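FERM, RhoGEF and pleckstrin domain protein 2 (Danio rerio, PDB 6D21) probably acts as a guanine nucleotide exchange factor that activates RAC1, its FERM domain, the part described here, being linked to membrane targeting. Local coordinates at residues Gln5-Gly10 with Asn74-Leu79; Glu16-Glu21 with Ser31-Arg36; Ser228-Leu233 with Ile242-Glu247. All coordinates share one frame; numbering follows the deposited sequence.

Contact 1 (Gln5-Gly10 with Asn74-Leu79)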
loop_
_atom_site.group_PDB
_atom_site.type_symbol
_atom_site.label_atom_id
_atom_site.label_comp_id
_atom_site.label_asym_id
_atom_site.label_seq_id
_atom_site.Cartn_x
_atom_site.Cartn_y
_atom_site.Cartn_z
ATOM N N GLN A 5 14.823 -21.571 2.123
ATOM C CA GLN A 5 15.479 -20.280 2.097
ATOM C C GLN A 5 14.647 -19.310 1.276
ATOM O O GLN A 5 14.470 -19.475 0.070
ATOM C CB GLN A 5 16.891 -20.395 1.535
ATOM C CG GLN A 5 17.659 -19.094 1.600
ATOM C CD GLN A 5 19.143 -19.298 1.440
ATOM O OE1 GLN A 5 19.590 -20.057 0.579
ATOM N NE2 GLN A 5 19.920 -18.635 2.285
ATOM N N ILE A 6 14.124 -18.296 1.948
ATOM C CA ILE A 6 13.185 -17.392 1.317
ATOM C C ILE A 6 13.779 -15.986 1.261
ATOM O O ILE A 6 14.408 -15.507 2.206
ATOM C CB ILE A 6 11.822 -17.431 2.054
ATOM C CG1 ILE A 6 11.150 -18.792 1.811
ATOM C CG2 ILE A 6 10.910 -16.321 1.604
ATOM C CD1 ILE A 6 9.700 -18.862 2.233
ATOM N N ARG A 7 13.603 -15.360 0.109
ATOM C CA ARG A 7 14.157 -14.059 -0.189
ATOM C C ARG A 7 13.075 -12.997 -0.015
ATOM O O ARG A 7 12.010 -13.064 -0.645
ATOM C CB ARG A 7 14.697 -14.039 -1.615
ATOM C CG ARG A 7 15.303 -12.727 -2.068
ATOM C CD ARG A 7 15.088 -12.518 -3.568
ATOM N NE ARG A 7 15.489 -13.656 -4.396
ATOM C CZ ARG A 7 16.592 -13.697 -5.135
ATOM N NH1 ARG A 7 17.435 -12.671 -5.158
ATOM N NH2 ARG A 7 16.847 -14.772 -5.860
ATOM N N VAL A 8 13.335 -12.022 0.843
ATOM C CA VAL A 8 12.339 -10.981 1.065
ATOM C C VAL A 8 12.924 -9.600 0.819
ATOM O O VAL A 8 13.937 -9.220 1.409
ATOM C CB VAL A 8 11.767 -11.030 2.482
ATOM C CG1 VAL A 8 10.845 -9.835 2.714
ATOM C CG2 VAL A 8 11.033 -12.348 2.706
ATOM N N GLN A 9 12.277 -8.854 -0.058
ATOM C CA GLN A 9 12.677 -7.486 -0.328
ATOM C C GLN A 9 12.052 -6.517 0.665
ATOM O O GLN A 9 10.831 -6.513 0.844
ATOM C CB GLN A 9 12.273 -7.099 -1.747
ATOM C CG GLN A 9 12.535 -5.647 -2.068
ATOM C CD GLN A 9 12.361 -5.357 -3.540
ATOM O OE1 GLN A 9 13.167 -5.789 -4.374
ATOM N NE2 GLN A 9 11.290 -4.644 -3.875
ATOM N N GLY A 10 12.880 -5.692 1.306
ATOM C CA GLY A 10 12.376 -4.724 2.266
ATOM C C GLY A 10 11.750 -3.525 1.566
ATOM O O GLY A 10 11.807 -3.421 0.341
ATOM N N ASN A 74 12.610 -19.652 -5.314
ATOM C CA ASN A 74 12.777 -18.744 -6.449
ATOM C C ASN A 74 11.783 -17.575 -6.487
ATOM O O ASN A 74 11.800 -16.763 -7.410
ATOM C CB ASN A 74 12.676 -19.524 -7.755
ATOM C CG ASN A 74 13.791 -20.533 -7.904
ATOM O OD1 ASN A 74 14.869 -20.355 -7.338
ATOM N ND2 ASN A 74 13.541 -21.596 -8.662
ATOM N N THR A 75 10.939 -17.475 -5.475
ATOM C CA THR A 75 9.893 -16.454 -5.465
ATOM C C THR A 75 10.302 -15.206 -4.684
ATOM O O THR A 75 10.869 -15.288 -3.597
ATOM C CB THR A 75 8.595 -17.026 -4.873
ATOM O OG1 THR A 75 8.238 -18.209 -5.600
ATOM C CG2 THR A 75 7.462 -16.014 -4.957
ATOM N N LEU A 76 10.008 -14.044 -5.247
ATOM C CA LEU A 76 10.280 -12.794 -4.569
ATOM C C LEU A 76 9.116 -12.435 -3.655
ATOM O O LEU A 76 7.955 -12.418 -4.092
ATOM C CB LEU A 76 10.530 -11.663 -5.570
ATOM C CG LEU A 76 10.900 -10.319 -4.930
ATOM C CD1 LEU A 76 12.130 -10.459 -4.036
ATOM C CD2 LEU A 76 11.117 -9.264 -6.001
ATOM N N PHE A 77 9.441 -12.197 -2.386
ATOM C CA PHE A 77 8.499 -11.623 -1.412
ATOM C C PHE A 77 8.924 -10.211 -1.124
ATOM O O PHE A 77 10.111 -9.881 -1.246
ATOM C CB PHE A 77 8.475 -12.401 -0.090
ATOM C CG PHE A 77 8.011 -13.818 -0.219
ATOM C CD1 PHE A 77 8.815 -14.777 -0.826
ATOM C CD2 PHE A 77 6.787 -14.202 0.295
ATOM C CE1 PHE A 77 8.398 -16.090 -0.943
ATOM C CE2 PHE A 77 6.369 -15.512 0.192
ATOM C CZ PHE A 77 7.173 -16.458 -0.429
ATOM N N ARG A 78 7.976 -9.372 -0.712
ATOM C CA ARG A 78 8.337 -8.027 -0.318
ATOM C C ARG A 78 7.464 -7.539 0.846
ATOM O O ARG A 78 6.287 -7.904 0.976
ATOM C CB ARG A 78 8.227 -7.049 -1.486
ATOM C CG ARG A 78 6.805 -6.701 -1.867
ATOM C CD ARG A 78 6.776 -5.746 -3.087
ATOM N NE ARG A 78 5.395 -5.418 -3.423
ATOM C CZ ARG A 78 5.032 -4.685 -4.465
ATOM N NH1 ARG A 78 3.747 -4.442 -4.676
ATOM N NH2 ARG A 78 5.950 -4.184 -5.274
ATOM N N LEU A 79 8.077 -6.732 1.696
ATOM C CA LEU A 79 7.353 -6.058 2.775
ATOM C C LEU A 79 6.458 -4.961 2.185
ATOM O O LEU A 79 6.901 -4.213 1.313
ATOM C CB LEU A 79 8.346 -5.461 3.770
ATOM C CG LEU A 79 7.737 -4.786 5.004
ATOM C CD1 LEU A 79 7.003 -5.827 5.871
ATOM C CD2 LEU A 79 8.856 -4.125 5.746
HETATM O O HOH W 1 12.185 -16.804 -2.130
#
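Val8 and Gln9 pair with Phe77 and Arg78 as parallel strand neighbours, their short strand axes inclined at 40° as the sheet twists. Three backbone hydrogen bonds alternate along the seam: Phe77 N to Arg7 O (3.2 Å), Gln9 N to Phe77 O (2.7 Å) and Leu79 N to Gln9 O (2.9 Å). Ahead of them the strands splay apart, and a water accepts from Arg7 N; its link to Thr75 O is very short and so doubtful.

On the buried face, Phe77 has CG anti to its carbonyl carbon and beside its backbone N (chi1 -63°), with the CD1-CE1 side of the ring against Ile6 CG2, which comes in obliquely, 3.6 Å from Phe77 CD1. Val8 CG2 rests against Phe77 CB at 3.8 Å. The other face carries Arg7, Gln9, Leu76 and Arg78. There Leu76 CD1 touches Arg7 CD at 3.6 Å and lies near Gln9 CB, so aliphatic parts of two polar chains pack on the leucine tip. Arg7 NH1 hydrogen-bonds to Gln15, and Arg78 forms a salt bridge with Glu48 and a cation-pi contact with Trp56.

This parallel pairing of first and last strands is characteristic of the ubiquitin-like N-terminal lobe of FERM domains. Strand 15-21 flanks 3-9, strand 45-50 flanks 76-81, and helix 26-36 packs on the buried face, with Leu29 against Ile6 and Phe77 and Val33 against Val8.

Contact 2 (Glu16-Glu21 with Ser31-Arg36)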
loop_
_atom_site.group_PDB
_atom_site.type_symbol
_atom_site.label_atom_id
_atom_site.label_comp_id
_atom_site.label_asym_id
_atom_site.label_seq_id
_atom_site.Cartn_x
_atom_site.Cartn_y
_atom_site.Cartn_z
ATOM N N GLU A 16 16.890 -9.434 1.825
ATOM C CA GLU A 16 17.515 -10.342 2.774
ATOM C C GLU A 16 16.985 -11.765 2.618
ATOM O O GLU A 16 15.902 -11.979 2.064
ATOM C CB GLU A 16 17.289 -9.862 4.202
ATOM C CG GLU A 16 17.971 -8.548 4.513
ATOM C CD GLU A 16 18.663 -8.569 5.853
ATOM O OE1 GLU A 16 19.266 -7.542 6.230
ATOM O OE2 GLU A 16 18.604 -9.619 6.528
ATOM N N PHE A 17 17.755 -12.730 3.118
ATOM C CA PHE A 17 17.383 -14.136 3.031
ATOM C C PHE A 17 17.034 -14.722 4.389
ATOM O O PHE A 17 17.685 -14.442 5.393
ATOM C CB PHE A 17 18.501 -14.945 2.367
ATOM C CG PHE A 17 18.573 -14.733 0.894
ATOM C CD1 PHE A 17 19.162 -13.588 0.372
ATOM C CD2 PHE A 17 17.999 -15.644 0.026
ATOM C CE1 PHE A 17 19.210 -13.376 -0.992
ATOM C CE2 PHE A 17 18.042 -15.437 -1.330
ATOM C CZ PHE A 17 18.649 -14.299 -1.844
ATOM N N TYR A 18 15.976 -15.525 4.399
ATOM C CA TYR A 18 15.426 -16.087 5.617
ATOM C C TYR A 18 15.395 -17.588 5.545
ATOM O O TYR A 18 14.840 -18.153 4.606
ATOM C CB TYR A 18 14.015 -15.550 5.856
ATOM C CG TYR A 18 14.011 -14.075 6.097
ATOM C CD1 TYR A 18 14.033 -13.184 5.037
ATOM C CD2 TYR A 18 14.010 -13.568 7.393
ATOM C CE1 TYR A 18 14.048 -11.835 5.256
ATOM C CE2 TYR A 18 14.030 -12.230 7.624
ATOM C CZ TYR A 18 14.042 -11.361 6.553
ATOM O OH TYR A 18 14.049 -10.013 6.776
ATOM N N GLU A 19 15.984 -18.238 6.545
ATOM C CA GLU A 19 15.953 -19.685 6.607
ATOM C C GLU A 19 14.837 -20.152 7.530
ATOM O O GLU A 19 14.763 -19.754 8.691
ATOM C CB GLU A 19 17.311 -20.224 7.050
ATOM C CG GLU A 19 18.465 -19.533 6.337
ATOM C CD GLU A 19 19.561 -20.484 5.939
ATOM O OE1 GLU A 19 20.629 -20.492 6.593
ATOM O OE2 GLU A 19 19.348 -21.221 4.957
ATOM N N LEU A 20 13.958 -20.983 6.979
ATOM C CA LEU A 20 12.762 -21.451 7.664
ATOM C C LEU A 20 12.560 -22.919 7.388
ATOM O O LEU A 20 12.990 -23.417 6.352
ATOM C CB LEU A 20 11.522 -20.682 7.208
ATOM C CG LEU A 20 11.243 -19.288 7.753
ATOM C CD1 LEU A 20 11.985 -18.252 6.944
ATOM C CD2 LEU A 20 9.747 -19.011 7.740
ATOM N N GLU A 21 11.899 -23.620 8.298
ATOM C CA GLU A 21 11.589 -25.020 8.040
ATOM C C GLU A 21 10.470 -25.104 7.007
ATOM O O GLU A 21 9.713 -24.153 6.828
ATOM C CB GLU A 21 11.194 -25.744 9.326
ATOM C CG GLU A 21 10.009 -25.124 10.048
ATOM C CD GLU A 21 9.347 -26.092 11.014
ATOM O OE1 GLU A 21 9.686 -27.297 10.982
ATOM O OE2 GLU A 21 8.488 -25.646 11.804
ATOM N N SER A 31 6.968 -12.949 11.179
ATOM C CA SER A 31 7.608 -12.700 12.465
ATOM C C SER A 31 9.119 -12.572 12.331
ATOM O O SER A 31 9.717 -11.677 12.922
ATOM C CB SER A 31 7.272 -13.814 13.462
ATOM O OG SER A 31 5.877 -13.816 13.717
ATOM N N ASP A 32 9.732 -13.468 11.560
ATOM C CA ASP A 32 11.170 -13.421 11.343
ATOM C C ASP A 32 11.591 -12.140 10.617
ATOM O O ASP A 32 12.643 -11.574 10.917
ATOM C CB ASP A 32 11.639 -14.652 10.558
ATOM C CG ASP A 32 11.608 -15.921 11.390
ATOM O OD1 ASP A 32 11.406 -15.827 12.625
ATOM O OD2 ASP A 32 11.791 -17.014 10.813
ATOM N N VAL A 33 10.777 -11.683 9.667
ATOM C CA VAL A 33 11.077 -10.432 8.971
ATOM C C VAL A 33 10.983 -9.256 9.949
ATOM O O VAL A 33 11.893 -8.417 10.014
ATOM C CB VAL A 33 10.126 -10.178 7.756
ATOM C CG1 VAL A 33 10.267 -8.748 7.248
ATOM C CG2 VAL A 33 10.398 -11.189 6.614
ATOM N N PHE A 34 9.884 -9.184 10.690
ATOM C CA PHE A 34 9.708 -8.134 11.705
ATOM C C PHE A 34 10.875 -8.133 12.728
ATOM O O PHE A 34 11.374 -7.074 13.114
ATOM C CB PHE A 34 8.352 -8.294 12.433
ATOM C CG PHE A 34 7.144 -8.190 11.517
ATOM C CD1 PHE A 34 7.206 -7.452 10.340
ATOM C CD2 PHE A 34 5.959 -8.842 11.828
ATOM C CE1 PHE A 34 6.094 -7.360 9.478
ATOM C CE2 PHE A 34 4.850 -8.753 10.984
ATOM C CZ PHE A 34 4.915 -8.019 9.807
ATOM N N ARG A 35 11.328 -9.309 13.148
ATOM C CA ARG A 35 12.465 -9.377 14.070
ATOM C C ARG A 35 13.770 -8.928 13.417
ATOM O O ARG A 35 14.553 -8.190 14.008
ATOM C CB ARG A 35 12.639 -10.787 14.619
ATOM C CG ARG A 35 13.841 -10.936 15.565
ATOM C CD ARG A 35 13.982 -12.368 16.065
ATOM N NE ARG A 35 12.659 -12.934 16.311
ATOM C CZ ARG A 35 12.129 -13.936 15.622
ATOM N NH1 ARG A 35 10.908 -14.360 15.913
ATOM N NH2 ARG A 35 12.821 -14.517 14.650
ATOM N N ARG A 36 14.003 -9.378 12.192
ATOM C CA ARG A 36 15.238 -9.048 11.494
ATOM C C ARG A 36 15.413 -7.524 11.392
ATOM O O ARG A 36 16.484 -7.001 11.698
ATOM C CB ARG A 36 15.252 -9.711 10.108
ATOM C CG ARG A 36 16.499 -9.451 9.241
ATOM C CD ARG A 36 17.689 -10.287 9.652
ATOM N NE ARG A 36 17.358 -11.705 9.819
ATOM C CZ ARG A 36 17.424 -12.623 8.856
ATOM N NH1 ARG A 36 17.804 -12.290 7.625
ATOM N NH2 ARG A 36 17.101 -13.881 9.124
HETATM O O HOH W 2 17.641 -16.823 8.336
#
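Tyr18 turns CG anti to its carbonyl carbon (chi1 -64°), while Arg36 sends CG anti to its backbone N (chi1 180°) and then bends at chi2 and chi3, turning CD and NE back, with the guanidinium lying over the tyrosine ring. The pair joins strand 15-21 to helix 26-36 in the ubiquitin-like lobe of the FERM domain, where the helix lies across the sheet. The guanidinium lies flat on the ring, centres 4.2 Å apart and planes 17° apart, with Tyr18 CE2 beneath its centre. Val33 CG2 takes the opposite face in a CH-pi contact, 4.0 Å from the Tyr18 ring centroid, and the helix carbonyl Asp32 O sits at the ring edge. The ring is thus wedged between two residues of one helix. An alanine in place of Tyr18 would probably open a gap beside Val33 and leave the Arg36 guanidinium without the flat surface that limits its tilt.

Leu20 and Asp32 meet tip to tip, Leu20 CG lying 3.9 Å from Asp32 OD2; the other oxygen, Asp32 OD1, takes a salt bridge from Arg35 NH2. Deeper in, Tyr18 also packs on Val8 and Leu29. Arg36 NH1 is gripped twice, both acceptors lying in the guanidinium plane: Glu16 OE2, in a salt bridge, is 3.0 Å from Arg36 NH1, and Phe17 O is 3.1 Å from the same nitrogen, which stands above the carbonyl plane.

Contact 3 (Ser228-Leu233 with Ile242-Glu247)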
loop_
_atom_site.group_PDB
_atom_site.type_symbol
_atom_site.label_atom_id
_atom_site.label_comp_id
_atom_site.label_asym_id
_atom_site.label_seq_id
_atom_site.Cartn_x
_atom_site.Cartn_y
_atom_site.Cartn_z
ATOM N N SER A 228 -20.026 2.513 9.952
ATOM C CA SER A 228 -21.272 2.717 10.693
ATOM C C SER A 228 -22.501 2.567 9.793
ATOM O O SER A 228 -23.583 2.199 10.262
ATOM C CB SER A 228 -21.290 4.098 11.355
ATOM O OG SER A 228 -21.240 5.116 10.368
ATOM N N LYS A 229 -22.329 2.858 8.504
ATOM C CA LYS A 229 -23.429 2.772 7.547
ATOM C C LYS A 229 -23.562 1.397 6.900
ATOM O O LYS A 229 -24.538 1.133 6.206
ATOM C CB LYS A 229 -23.272 3.832 6.458
ATOM C CG LYS A 229 -23.290 5.253 6.995
ATOM C CD LYS A 229 -23.113 6.278 5.883
ATOM C CE LYS A 229 -23.636 7.647 6.313
ATOM N NZ LYS A 229 -24.780 7.552 7.273
ATOM N N ILE A 230 -22.581 0.526 7.115
ATOM C CA ILE A 230 -22.609 -0.798 6.501
ATOM C C ILE A 230 -23.187 -1.849 7.448
ATOM O O ILE A 230 -22.633 -2.098 8.518
ATOM C CB ILE A 230 -21.202 -1.240 6.045
ATOM C CG1 ILE A 230 -20.678 -0.287 4.968
ATOM C CG2 ILE A 230 -21.236 -2.690 5.536
ATOM C CD1 ILE A 230 -19.210 -0.454 4.626
ATOM N N ARG A 231 -24.299 -2.461 7.041
ATOM C CA ARG A 231 -24.901 -3.558 7.794
ATOM C C ARG A 231 -24.179 -4.888 7.565
ATOM O O ARG A 231 -23.883 -5.607 8.516
ATOM C CB ARG A 231 -26.376 -3.714 7.430
ATOM C CG ARG A 231 -27.139 -4.576 8.421
ATOM C CD ARG A 231 -28.561 -4.852 7.967
ATOM N NE ARG A 231 -28.622 -5.969 7.030
ATOM C CZ ARG A 231 -28.495 -7.247 7.379
ATOM N NH1 ARG A 231 -28.287 -7.576 8.649
ATOM N NH2 ARG A 231 -28.569 -8.196 6.456
ATOM N N LYS A 232 -23.892 -5.210 6.306
ATOM C CA LYS A 232 -23.289 -6.501 5.974
ATOM C C LYS A 232 -22.511 -6.458 4.657
ATOM O O LYS A 232 -22.888 -5.753 3.720
ATOM C CB LYS A 232 -24.374 -7.595 5.908
ATOM C CG LYS A 232 -23.860 -8.942 5.401
ATOM C CD LYS A 232 -24.858 -10.088 5.576
ATOM C CE LYS A 232 -24.283 -11.376 4.982
ATOM N NZ LYS A 232 -25.057 -12.596 5.344
ATOM N N LEU A 233 -21.412 -7.200 4.591
ATOM C CA LEU A 233 -20.705 -7.367 3.328
ATOM C C LEU A 233 -20.700 -8.835 2.953
ATOM O O LEU A 233 -20.462 -9.685 3.798
ATOM C CB LEU A 233 -19.274 -6.850 3.417
ATOM C CG LEU A 233 -19.105 -5.354 3.666
ATOM C CD1 LEU A 233 -17.642 -5.018 3.868
ATOM C CD2 LEU A 233 -19.695 -4.548 2.519
ATOM N N ILE A 242 -22.934 -4.946 -0.976
ATOM C CA ILE A 242 -22.873 -4.052 0.173
ATOM C C ILE A 242 -24.275 -3.755 0.679
ATOM O O ILE A 242 -25.026 -3.038 0.027
ATOM C CB ILE A 242 -22.189 -2.719 -0.163
ATOM C CG1 ILE A 242 -20.796 -2.952 -0.718
ATOM C CG2 ILE A 242 -22.127 -1.822 1.073
ATOM C CD1 ILE A 242 -20.169 -1.688 -1.232
ATOM N N LYS A 243 -24.620 -4.301 1.842
ATOM C CA LYS A 243 -25.913 -4.022 2.457
ATOM C C LYS A 243 -25.794 -2.865 3.446
ATOM O O LYS A 243 -25.034 -2.935 4.414
ATOM C CB LYS A 243 -26.461 -5.269 3.158
ATOM C CG LYS A 243 -26.518 -6.513 2.272
ATOM C CD LYS A 243 -27.728 -7.399 2.591
ATOM C CE LYS A 243 -28.933 -6.584 3.043
ATOM N NZ LYS A 243 -30.221 -7.275 2.733
ATOM N N LEU A 244 -26.550 -1.802 3.197
ATOM C CA LEU A 244 -26.503 -0.612 4.035
ATOM C C LEU A 244 -27.613 -0.613 5.085
ATOM O O LEU A 244 -28.666 -1.220 4.884
ATOM C CB LEU A 244 -26.615 0.649 3.172
ATOM C CG LEU A 244 -25.585 0.883 2.064
ATOM C CD1 LEU A 244 -25.844 2.207 1.372
ATOM C CD2 LEU A 244 -24.162 0.846 2.603
ATOM N N HIS A 245 -27.380 0.073 6.200
ATOM C CA HIS A 245 -28.445 0.296 7.169
ATOM C C HIS A 245 -29.496 1.213 6.558
ATOM O O HIS A 245 -29.166 2.108 5.776
ATOM C CB HIS A 245 -27.898 0.893 8.471
ATOM C CG HIS A 245 -27.093 -0.074 9.289
ATOM N ND1 HIS A 245 -27.653 -1.167 9.915
ATOM C CD2 HIS A 245 -25.769 -0.112 9.576
ATOM C CE1 HIS A 245 -26.709 -1.837 10.555
ATOM N NE2 HIS A 245 -25.557 -1.216 10.365
ATOM N N PRO A 246 -30.772 0.980 6.898
ATOM C CA PRO A 246 -31.888 1.799 6.411
ATOM C C PRO A 246 -31.723 3.279 6.761
ATOM O O PRO A 246 -31.248 3.595 7.849
ATOM C CB PRO A 246 -33.114 1.194 7.117
ATOM C CG PRO A 246 -32.571 0.260 8.158
ATOM C CD PRO A 246 -31.231 -0.183 7.673
ATOM N N GLU A 247 -32.114 4.154 5.835
ATOM C CA GLU A 247 -31.887 5.598 5.937
ATOM C C GLU A 247 -30.404 5.924 6.105
ATOM O O GLU A 247 -29.627 5.842 5.150
ATOM C CB GLU A 247 -32.697 6.194 7.083
#
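Arg231 and Lys232 both face Lys243 across a classic beta bulge in the antiparallel hairpin of strands 230-236 and 239-244, part of the PH-like C-terminal lobe of the FERM domain. Among the hydrogen bonds, Lys243 O takes two donors, Arg231 N at 2.8 Å and Lys232 N at 3.2 Å. The first is bent, with 136° at the hydrogen; the second is straighter, at 162°. Lys243 N returns a bond to Lys232 O, and His245 N closes the open end of the hairpin on Lys229 O at 3.0 Å.

Apolar contacts gather on the face carrying Leu233 and Ile242, whose side chains lie side by side and point the same way; Leu233 CD2 touches Ile242 CG1 at 3.8 Å. Ile230 and Leu244 diverge from their backbone pairing, yet each reaches Phe225 of strand 220-226, while Leu213 receives Ile230, Leu233 and Ile242.

Charged chains occupy the solvent side. Arg231 and Lys243 run alongside each other, and Arg231 NH2 comes within 4.2 Å of Lys243 NZ; these like charges would probably repel, an effect that a long, weak ion pair of Lys243 with Asp254 may partly offset. Lys243 CE lies at the edge of the Arg231 guanidinium, near its plane.

One CH-pi contact lies here: Arg231 CB stands over one face of the His245 ring, 3.8 Å from its centroid and 16° off the ring normal.

From the N terminus, strand 3-9 is followed, after a short turn, by strand 15-21. Contact 2 closes first, over a short loop and the start of helix 26-36; contact 1 closes later, when strand 76-81 returns beside strand 3-9, so contact 2 falls within its span. The two touch through the shared sheet, where Ile6 and Val8 pair with Tyr18 and Glu16; the centres of the two contacts are 10 Å apart. Together they tie sheet and helix of the ubiquitin-like lobe. After the helical central lobe the chain enters the PH-like lobe, where contact 3 closes a local hairpin in series, its centre 39 Å from that of contact 1 and 41 Å from that of contact 2.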